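Local coordinates for protein putative Xylose isomerase (Rhodospirillum rubrum, PDB 3QXB) that probably acts as an isomerase, its xylose isomerase-like TIM barrel binding iron(III) and manganese ions, at residues A[118-123]-A[164-169]; A[151-156]-A[194-199]; A[287-292]-A[296-301]. All coordinates share one frame; numbering follows the deposited sequence.

In each of the three contacts a tyrosine hydroxyl reaches an aspartate carboxylate, a worked example of how such a pair can tie together neighbouring parts of a TIM barrel. Interactions 1 and 2 share helix 146-170, which uses Tyr166 near one end and Tyr153 near the other to reach a different neighbouring helix each time; their centres lie about 20 Å apart. Interaction 3 joins the loop after the last strand to the helix that follows, about 32 and 37 Å from the centres of interactions 1 and 2. Its Tyr289 side chain is about 13 Å from both metal ions. In interaction 2 the Leu196 side chain is about 9 Å from that of metal ligand Glu178; interaction 1 is packing away from the metal sites.

Interaction 1: residues A[118-123]-A[164-169]; sequences RAIDMT and AAYAKR
Two groups grip the carboxylate of Asp121: the hydroxyl of Tyr166 donates to OD1, and Lys117, one helical turn back, forms a salt bridge with OD2. The modelled separation of Tyr166 OH and Asp121 OD1, 2.4 Å, is very short, so its exact value is doubtful. The contact belongs to the outer layer of the TIM barrel, where helices 106-125 and 146-170, which follow the third and fourth strands, lie side by side. The segments 118-123 and 164-169 run in nearly the same direction, 17° from parallel, and their axes come within 10.0 Å. Closest backbone approach is at Ile120 and Ala167, whose CA atoms are 6.2 Å apart.

Asp121 OD1 lies at the edge of the Tyr166 ring, near its plane, while the carboxylate as a whole is turned 73° from that ring. With CG anti to the backbone N (chi1 -176°), Tyr166 sends its ring out across the gap between the helices and brings the hydroxyl to Asp121. Beside this polar tie the packing is apolar. Ile120 CG2 comes obliquely to Tyr166 CD2 at 3.9 Å and rests just as near the Ala167 backbone, while its other branch places CD1 4.1 Å from Ala167 CB. Ile120 also touches Thr131 and Ala167 touches Leu175, so the pair lies against two adjacent barrel strands. One turn along from Ala119, Thr123 bends back on its own helix: its OG1 reaches Ala119 O at 2.7 Å, from the face of that carbonyl opposite to Thr123 N.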
loop_
_atom_site.group_PDB
_atom_site.type_symbol
_atom_site.label_atom_id
_atom_site.label_comp_id
_atom_site.label_asym_id
_atom_site.label_seq_id
_atom_site.Cartn_x
_atom_site.Cartn_y
_atom_site.Cartn_z
ATOM N N ARG A 118 -12.170 13.650 -3.672
ATOM C CA ARG A 118 -13.006 12.453 -3.672
ATOM C C ARG A 118 -13.133 11.849 -2.279
ATOM O O ARG A 118 -14.223 11.387 -1.900
ATOM C CB ARG A 118 -12.472 11.447 -4.692
ATOM C CG ARG A 118 -12.666 11.933 -6.129
ATOM C CD ARG A 118 -12.254 10.911 -7.202
ATOM N NE ARG A 118 -13.175 9.777 -7.188
ATOM C CZ ARG A 118 -14.359 9.740 -7.797
ATOM N NH1 ARG A 118 -14.789 10.767 -8.533
ATOM N NH2 ARG A 118 -15.106 8.646 -7.712
ATOM N N ALA A 119 -12.038 11.851 -1.518
ATOM C CA ALA A 119 -12.101 11.426 -0.107
ATOM C C ALA A 119 -13.046 12.297 0.717
ATOM O O ALA A 119 -13.780 11.797 1.574
ATOM C CB ALA A 119 -10.691 11.427 0.533
ATOM N N ILE A 120 -13.023 13.601 0.485
ATOM C CA ILE A 120 -13.986 14.490 1.115
ATOM C C ILE A 120 -15.434 14.107 0.706
ATOM O O ILE A 120 -16.321 14.047 1.550
ATOM C CB ILE A 120 -13.694 15.954 0.722
ATOM C CG1 ILE A 120 -12.397 16.410 1.400
ATOM C CG2 ILE A 120 -14.905 16.851 1.003
ATOM C CD1 ILE A 120 -11.760 17.711 0.840
ATOM N N ASP A 121 -15.674 13.845 -0.578
ATOM C CA ASP A 121 -17.028 13.353 -1.011
ATOM C C ASP A 121 -17.470 12.102 -0.246
ATOM O O ASP A 121 -18.574 12.018 0.349
ATOM C CB ASP A 121 -17.071 13.087 -2.499
ATOM C CG ASP A 121 -16.983 14.332 -3.329
ATOM O OD1 ASP A 121 -17.264 15.458 -2.853
ATOM O OD2 ASP A 121 -16.602 14.191 -4.483
HETATM N N MSE A 122 -16.594 11.122 -0.216
HETATM C CA MSE A 122 -16.866 9.879 0.562
HETATM C C MSE A 122 -17.090 10.128 2.057
HETATM O O MSE A 122 -18.014 9.569 2.735
HETATM C CB MSE A 122 -15.659 8.927 0.352
HETATM C CG MSE A 122 -15.857 7.487 0.868
HETATM SE SE MSE A 122 -14.180 6.531 0.597
HETATM C CE MSE A 122 -13.215 7.180 2.042
ATOM N N THR A 123 -16.267 10.998 2.613
ATOM C CA THR A 123 -16.416 11.315 4.051
ATOM C C THR A 123 -17.767 12.008 4.328
ATOM O O THR A 123 -18.438 11.688 5.317
ATOM C CB THR A 123 -15.226 12.161 4.517
ATOM O OG1 THR A 123 -13.996 11.453 4.240
ATOM C CG2 THR A 123 -15.360 12.502 6.032
ATOM N N ALA A 164 -10.126 22.909 1.605
ATOM C CA ALA A 164 -10.809 23.246 2.863
ATOM C C ALA A 164 -12.146 23.973 2.570
ATOM O O ALA A 164 -13.147 23.692 3.213
ATOM C CB ALA A 164 -9.876 24.075 3.808
ATOM N N ALA A 165 -12.185 24.838 1.557
ATOM C CA ALA A 165 -13.432 25.499 1.140
ATOM C C ALA A 165 -14.459 24.481 0.642
ATOM O O ALA A 165 -15.641 24.546 0.997
ATOM C CB ALA A 165 -13.165 26.556 0.035
ATOM N N TYR A 166 -13.987 23.536 -0.174
ATOM C CA TYR A 166 -14.865 22.453 -0.626
ATOM C C TYR A 166 -15.388 21.591 0.536
ATOM O O TYR A 166 -16.570 21.267 0.584
ATOM C CB TYR A 166 -14.168 21.613 -1.691
ATOM C CG TYR A 166 -15.055 20.536 -2.268
ATOM C CD1 TYR A 166 -16.153 20.867 -3.040
ATOM C CD2 TYR A 166 -14.772 19.199 -2.070
ATOM C CE1 TYR A 166 -16.949 19.909 -3.567
ATOM C CE2 TYR A 166 -15.555 18.237 -2.604
ATOM C CZ TYR A 166 -16.641 18.576 -3.362
ATOM O OH TYR A 166 -17.462 17.590 -3.920
ATOM N N ALA A 167 -14.521 21.222 1.473
ATOM C CA ALA A 167 -14.896 20.393 2.598
ATOM C C ALA A 167 -15.977 21.128 3.387
ATOM O O ALA A 167 -16.988 20.527 3.724
ATOM C CB ALA A 167 -13.687 20.079 3.511
ATOM N N LYS A 168 -15.785 22.427 3.641
ATOM C CA LYS A 168 -16.805 23.177 4.377
ATOM C C LYS A 168 -18.151 23.118 3.647
ATOM O O LYS A 168 -19.161 22.900 4.259
ATOM C CB LYS A 168 -16.433 24.643 4.596
ATOM C CG LYS A 168 -17.484 25.303 5.618
ATOM C CD LYS A 168 -17.344 26.779 5.755
ATOM C CE LYS A 168 -17.942 27.535 4.556
ATOM N NZ LYS A 168 -19.358 28.069 4.771
ATOM N N ARG A 169 -18.151 23.308 2.325
ATOM C CA ARG A 169 -19.365 23.235 1.579
ATOM C C ARG A 169 -20.024 21.844 1.691
ATOM O O ARG A 169 -21.240 21.763 1.742
ATOM C CB ARG A 169 -19.076 23.540 0.118
ATOM C CG ARG A 169 -20.267 23.820 -0.697
ATOM C CD ARG A 169 -19.772 24.329 -2.090
ATOM N NE ARG A 169 -20.132 23.337 -3.083
ATOM C CZ ARG A 169 -19.396 22.933 -4.109
ATOM N NH1 ARG A 169 -18.157 23.402 -4.384
ATOM N NH2 ARG A 169 -19.949 22.015 -4.873
#

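Interaction 2: residues A[151-156]-A[194-199]; sequences EIYAIA and ARLMAD
Helix segments 151-156 and 194-199 diverge at 46°, with their axes 12.5 Å apart at closest approach, and even the nearest CA atoms, those of Tyr153 and Leu196, are separated by 9.6 Å. Such a gap calls for a long side chain, and Tyr153 bridges it. Its CG stands anti to the backbone N (chi1 173°), carrying the ring toward helix 190-200 until OH donates to Asp199 OD2 at 2.6 Å. The bond uses the anti lone pair of OD2, and the carboxylate is tilted 31° from the ring plane. Arg157 forms a salt bridge with the same oxygen, whereas the pair between Arg195 NE and Asp199 OD2 is long.

These are the helices that follow the fourth and fifth strands of the TIM barrel, so the tyrosine spans two neighbouring beta-alpha units. Leu196 CD1 also lies at the ring edge, 3.8 Å from Tyr153 CE1. Arg195 runs past the ring in the opposite direction, extended from CG to NE, and Tyr153 CE2 sits over one face of its guanidinium, 3.7 Å from NH2; that NH2 pairs with Glu150. A phenylalanine at Tyr153 would probably keep much of the apolar packing but leave Asp199 OD2 without its hydroxyl donor across the helices. Phe186 meets the tyrosine ring edge-to-face.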
loop_
_atom_site.group_PDB
_atom_site.type_symbol
_atom_site.label_atom_id
_atom_site.label_comp_id
_atom_site.label_asym_id
_atom_site.label_seq_id
_atom_site.Cartn_x
_atom_site.Cartn_y
_atom_site.Cartn_z
ATOM N N GLU A 151 8.554 26.056 -4.949
ATOM C CA GLU A 151 7.585 26.204 -6.025
ATOM C C GLU A 151 6.410 25.212 -5.850
ATOM O O GLU A 151 5.236 25.593 -5.967
ATOM C CB GLU A 151 8.295 25.985 -7.373
ATOM C CG GLU A 151 7.421 26.163 -8.589
ATOM C CD GLU A 151 8.108 25.746 -9.885
ATOM O OE1 GLU A 151 9.272 25.309 -9.846
ATOM O OE2 GLU A 151 7.456 25.869 -10.945
ATOM N N ILE A 152 6.747 23.969 -5.534
ATOM C CA ILE A 152 5.765 22.875 -5.461
ATOM C C ILE A 152 4.887 23.051 -4.237
ATOM O O ILE A 152 3.647 22.898 -4.294
ATOM C CB ILE A 152 6.479 21.507 -5.515
ATOM C CG1 ILE A 152 7.164 21.346 -6.872
ATOM C CG2 ILE A 152 5.533 20.360 -5.279
ATOM C CD1 ILE A 152 8.102 20.141 -6.912
ATOM N N TYR A 153 5.524 23.444 -3.143
ATOM C CA TYR A 153 4.827 23.700 -1.913
ATOM C C TYR A 153 3.826 24.862 -2.040
ATOM O O TYR A 153 2.718 24.778 -1.505
ATOM C CB TYR A 153 5.829 23.964 -0.776
ATOM C CG TYR A 153 5.136 24.400 0.473
ATOM C CD1 TYR A 153 4.243 23.559 1.119
ATOM C CD2 TYR A 153 5.320 25.653 0.967
ATOM C CE1 TYR A 153 3.560 23.974 2.257
ATOM C CE2 TYR A 153 4.641 26.088 2.099
ATOM C CZ TYR A 153 3.761 25.243 2.733
ATOM O OH TYR A 153 3.138 25.709 3.857
ATOM N N ALA A 154 4.165 25.934 -2.768
ATOM C CA ALA A 154 3.250 27.063 -2.825
ATOM C C ALA A 154 1.942 26.637 -3.536
ATOM O O ALA A 154 0.839 27.040 -3.161
ATOM C CB ALA A 154 3.896 28.271 -3.531
ATOM N N ILE A 155 2.088 25.769 -4.526
ATOM C CA ILE A 155 0.938 25.229 -5.226
ATOM C C ILE A 155 0.153 24.318 -4.292
ATOM O O ILE A 155 -1.069 24.383 -4.247
ATOM C CB ILE A 155 1.379 24.526 -6.500
ATOM C CG1 ILE A 155 1.835 25.593 -7.515
ATOM C CG2 ILE A 155 0.244 23.603 -7.050
ATOM C CD1 ILE A 155 2.841 25.101 -8.554
ATOM N N ALA A 156 0.856 23.467 -3.550
ATOM C CA ALA A 156 0.216 22.516 -2.675
ATOM C C ALA A 156 -0.628 23.254 -1.652
ATOM O O ALA A 156 -1.756 22.888 -1.415
ATOM C CB ALA A 156 1.227 21.639 -1.997
ATOM N N ALA A 194 4.894 23.292 12.127
ATOM C CA ALA A 194 4.529 24.644 12.607
ATOM C C ALA A 194 4.436 25.639 11.440
ATOM O O ALA A 194 3.546 26.481 11.406
ATOM C CB ALA A 194 5.523 25.137 13.653
ATOM N N ARG A 195 5.334 25.527 10.467
ATOM C CA ARG A 195 5.311 26.416 9.344
ATOM C C ARG A 195 4.036 26.200 8.486
ATOM O O ARG A 195 3.385 27.149 8.100
ATOM C CB ARG A 195 6.562 26.225 8.476
ATOM C CG ARG A 195 6.371 26.749 7.043
ATOM C CD ARG A 195 7.631 26.714 6.203
ATOM N NE ARG A 195 7.384 27.409 4.935
ATOM C CZ ARG A 195 8.108 27.272 3.818
ATOM N NH1 ARG A 195 9.128 26.419 3.747
ATOM N NH2 ARG A 195 7.789 27.980 2.751
ATOM N N LEU A 196 3.717 24.948 8.168
ATOM C CA LEU A 196 2.522 24.664 7.387
ATOM C C LEU A 196 1.321 25.190 8.098
ATOM O O LEU A 196 0.497 25.837 7.492
ATOM C CB LEU A 196 2.349 23.159 7.143
ATOM C CG LEU A 196 1.068 22.705 6.414
ATOM C CD1 LEU A 196 0.954 23.197 4.973
ATOM C CD2 LEU A 196 1.020 21.176 6.468
HETATM N N MSE A 197 1.223 24.923 9.399
HETATM C CA MSE A 197 0.090 25.409 10.223
HETATM C C MSE A 197 -0.016 26.923 10.248
HETATM O O MSE A 197 -1.131 27.467 10.148
HETATM C CB MSE A 197 0.170 24.869 11.649
HETATM C CG MSE A 197 -0.122 23.356 11.731
HETATM SE SE MSE A 197 -1.956 23.045 11.334
HETATM C CE MSE A 197 -1.755 22.215 9.724
ATOM N N ALA A 198 1.118 27.600 10.398
ATOM C CA ALA A 198 1.124 29.055 10.418
ATOM C C ALA A 198 0.680 29.619 9.057
ATOM O O ALA A 198 -0.038 30.602 9.000
ATOM C CB ALA A 198 2.535 29.591 10.777
ATOM N N ASP A 199 1.141 28.995 7.973
ATOM C CA ASP A 199 0.811 29.416 6.629
ATOM C C ASP A 199 -0.689 29.312 6.393
ATOM O O ASP A 199 -1.280 30.194 5.794
ATOM C CB ASP A 199 1.529 28.510 5.575
ATOM C CG ASP A 199 2.962 28.929 5.302
ATOM O OD1 ASP A 199 3.426 29.962 5.859
ATOM O OD2 ASP A 199 3.650 28.181 4.542
#

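Interaction 3: residues A[287-292]-A[296-301]; sequences ILYPFE and EDVLAD. With EDO (1,2-ethanediol), chain K.
Val298 is the first residue of helix segment 296-301 to touch Tyr289 of the preceding loop, and the two join the last beta-alpha loop of the TIM barrel to the helix after it: the loop leaves strand 283-285, and helix 295-310 follows on the outside of the barrel. Val298 CG1 stands over one face of the tyrosine ring in a CH-pi contact, 3.9 Å from the ring centroid and 17° off the normal. Its other methyl, CG2, rests 3.9 Å from Tyr289 CG. Next comes Leu299, turned away from the loop to pack on Arg38 and Leu42 of helix 36-46, the first helix of the barrel.

A turn after Val298, Asp301 directs its CG anti to the backbone N (chi1 -173°), which carries the carboxylate to the ring edge. There OD2 accepts from Tyr289 OH at 2.5 Å through its anti lone pair, the carboxylate standing 83° from the ring plane. OD2 is also hydrogen-bonded to Ser257 and OD1 to Thr259, so both oxygens are held and the tyrosine is tied to a second loop, the one that contains metal ligand His255. Farther along 287-292, Phe291 meets Tyr96 of the second subunit edge-to-face. A 1,2-ethanediol, probably from the crystallisation liquor, is hydrogen-bonded to the backbone N of Ser257; its C1 lies 3.6 Å from Tyr289 CD2, and its O1 donates a weak bond to Leu288 O at 3.3 Å.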
loop_
_atom_site.group_PDB
_atom_site.type_symbol
_atom_site.label_atom_id
_atom_site.label_comp_id
_atom_site.label_asym_id
_atom_site.label_seq_id
_atom_site.Cartn_x
_atom_site.Cartn_y
_atom_site.Cartn_z
ATOM N N ILE A 287 -2.008 0.162 14.001
ATOM C CA ILE A 287 -1.190 -1.033 14.116
ATOM C C ILE A 287 -1.264 -1.731 12.771
ATOM O O ILE A 287 -2.360 -1.955 12.230
ATOM C CB ILE A 287 -1.653 -2.001 15.263
ATOM C CG1 ILE A 287 -1.937 -1.241 16.579
ATOM C CG2 ILE A 287 -0.612 -3.140 15.440
ATOM C CD1 ILE A 287 -0.776 -0.454 17.132
ATOM N N LEU A 288 -0.097 -2.041 12.221
ATOM C CA LEU A 288 -0.016 -2.671 10.921
ATOM C C LEU A 288 0.486 -4.127 11.064
ATOM O O LEU A 288 1.408 -4.435 11.843
ATOM C CB LEU A 288 0.872 -1.843 9.994
ATOM C CG LEU A 288 0.311 -0.462 9.579
ATOM C CD1 LEU A 288 1.383 0.269 8.778
ATOM C CD2 LEU A 288 -1.016 -0.549 8.788
ATOM N N TYR A 289 -0.190 -5.024 10.370
ATOM C CA TYR A 289 0.121 -6.426 10.444
ATOM C C TYR A 289 0.478 -6.879 9.050
ATOM O O TYR A 289 -0.143 -6.443 8.056
ATOM C CB TYR A 289 -1.082 -7.205 10.956
ATOM C CG TYR A 289 -1.367 -7.015 12.408
ATOM C CD1 TYR A 289 -2.276 -6.049 12.849
ATOM C CD2 TYR A 289 -0.744 -7.818 13.365
ATOM C CE1 TYR A 289 -2.539 -5.865 14.201
ATOM C CE2 TYR A 289 -1.000 -7.636 14.712
ATOM C CZ TYR A 289 -1.912 -6.646 15.122
ATOM O OH TYR A 289 -2.233 -6.454 16.445
ATOM N N PRO A 290 1.481 -7.756 8.949
ATOM C CA PRO A 290 1.771 -8.334 7.627
ATOM C C PRO A 290 0.493 -8.945 7.007
ATOM O O PRO A 290 -0.304 -9.500 7.728
ATOM C CB PRO A 290 2.767 -9.450 7.952
ATOM C CG PRO A 290 3.296 -9.143 9.347
ATOM C CD PRO A 290 2.149 -8.490 10.040
ATOM N N PHE A 291 0.289 -8.812 5.688
ATOM C CA PHE A 291 -0.851 -9.451 5.017
ATOM C C PHE A 291 -0.930 -10.962 5.318
ATOM O O PHE A 291 -2.003 -11.518 5.538
ATOM C CB PHE A 291 -0.720 -9.278 3.486
ATOM C CG PHE A 291 -0.870 -7.827 3.007
ATOM C CD1 PHE A 291 -2.080 -7.150 3.143
ATOM C CD2 PHE A 291 0.193 -7.169 2.379
ATOM C CE1 PHE A 291 -2.223 -5.850 2.707
ATOM C CE2 PHE A 291 0.051 -5.850 1.917
ATOM C CZ PHE A 291 -1.150 -5.187 2.094
ATOM N N GLU A 292 0.236 -11.602 5.348
ATOM C CA GLU A 292 0.337 -13.053 5.465
ATOM C C GLU A 292 0.104 -13.573 6.909
ATOM O O GLU A 292 0.027 -14.777 7.136
ATOM C CB GLU A 292 1.668 -13.538 4.894
ATOM C CG GLU A 292 2.903 -13.044 5.595
ATOM C CD GLU A 292 3.425 -11.704 5.040
ATOM O OE1 GLU A 292 2.627 -10.869 4.494
ATOM O OE2 GLU A 292 4.643 -11.494 5.164
ATOM N N GLU A 296 -6.965 -14.946 12.788
ATOM C CA GLU A 296 -7.161 -15.204 14.216
ATOM C C GLU A 296 -6.000 -14.701 15.050
ATOM O O GLU A 296 -6.219 -14.284 16.191
ATOM C CB GLU A 296 -7.458 -16.697 14.504
ATOM C CG GLU A 296 -6.326 -17.683 14.136
ATOM C CD GLU A 296 -6.640 -19.153 14.550
ATOM O OE1 GLU A 296 -7.824 -19.518 14.773
ATOM O OE2 GLU A 296 -5.687 -19.947 14.689
ATOM N N ASP A 297 -4.787 -14.706 14.495
ATOM C CA ASP A 297 -3.604 -14.212 15.230
ATOM C C ASP A 297 -3.588 -12.680 15.357
ATOM O O ASP A 297 -3.217 -12.154 16.398
ATOM C CB ASP A 297 -2.288 -14.700 14.601
ATOM C CG ASP A 297 -2.100 -16.220 14.725
ATOM O OD1 ASP A 297 -2.609 -16.865 15.687
ATOM O OD2 ASP A 297 -1.439 -16.772 13.842
ATOM N N VAL A 298 -4.022 -11.990 14.296
ATOM C CA VAL A 298 -4.148 -10.545 14.265
ATOM C C VAL A 298 -5.185 -10.129 15.303
ATOM O O VAL A 298 -4.929 -9.313 16.168
ATOM C CB VAL A 298 -4.557 -10.066 12.822
ATOM C CG1 VAL A 298 -5.007 -8.598 12.840
ATOM C CG2 VAL A 298 -3.400 -10.299 11.803
ATOM N N LEU A 299 -6.350 -10.756 15.250
ATOM C CA LEU A 299 -7.439 -10.448 16.190
ATOM C C LEU A 299 -6.989 -10.651 17.633
ATOM O O LEU A 299 -7.180 -9.755 18.463
ATOM C CB LEU A 299 -8.689 -11.294 15.905
ATOM C CG LEU A 299 -9.908 -10.923 16.783
ATOM C CD1 LEU A 299 -10.195 -9.445 16.671
ATOM C CD2 LEU A 299 -11.142 -11.761 16.399
ATOM N N ALA A 300 -6.374 -11.802 17.925
ATOM C CA ALA A 300 -5.905 -12.059 19.293
ATOM C C ALA A 300 -4.925 -11.005 19.761
ATOM O O ALA A 300 -4.962 -10.578 20.894
ATOM C CB ALA A 300 -5.274 -13.494 19.443
ATOM N N ASP A 301 -4.018 -10.619 18.884
ATOM C CA ASP A 301 -2.985 -9.645 19.246
ATOM C C ASP A 301 -3.537 -8.255 19.466
ATOM O O ASP A 301 -3.132 -7.562 20.436
ATOM C CB ASP A 301 -1.921 -9.603 18.160
ATOM C CG ASP A 301 -0.763 -8.752 18.548
ATOM O OD1 ASP A 301 0.069 -9.239 19.333
ATOM O OD2 ASP A 301 -0.705 -7.598 18.105
HETATM C C1 EDO K . 2.426 -6.550 14.459
HETATM O O1 EDO K . 3.205 -6.799 13.315
HETATM C C2 EDO K . 3.461 -6.236 15.507
HETATM O O2 EDO K . 2.777 -5.626 16.559
#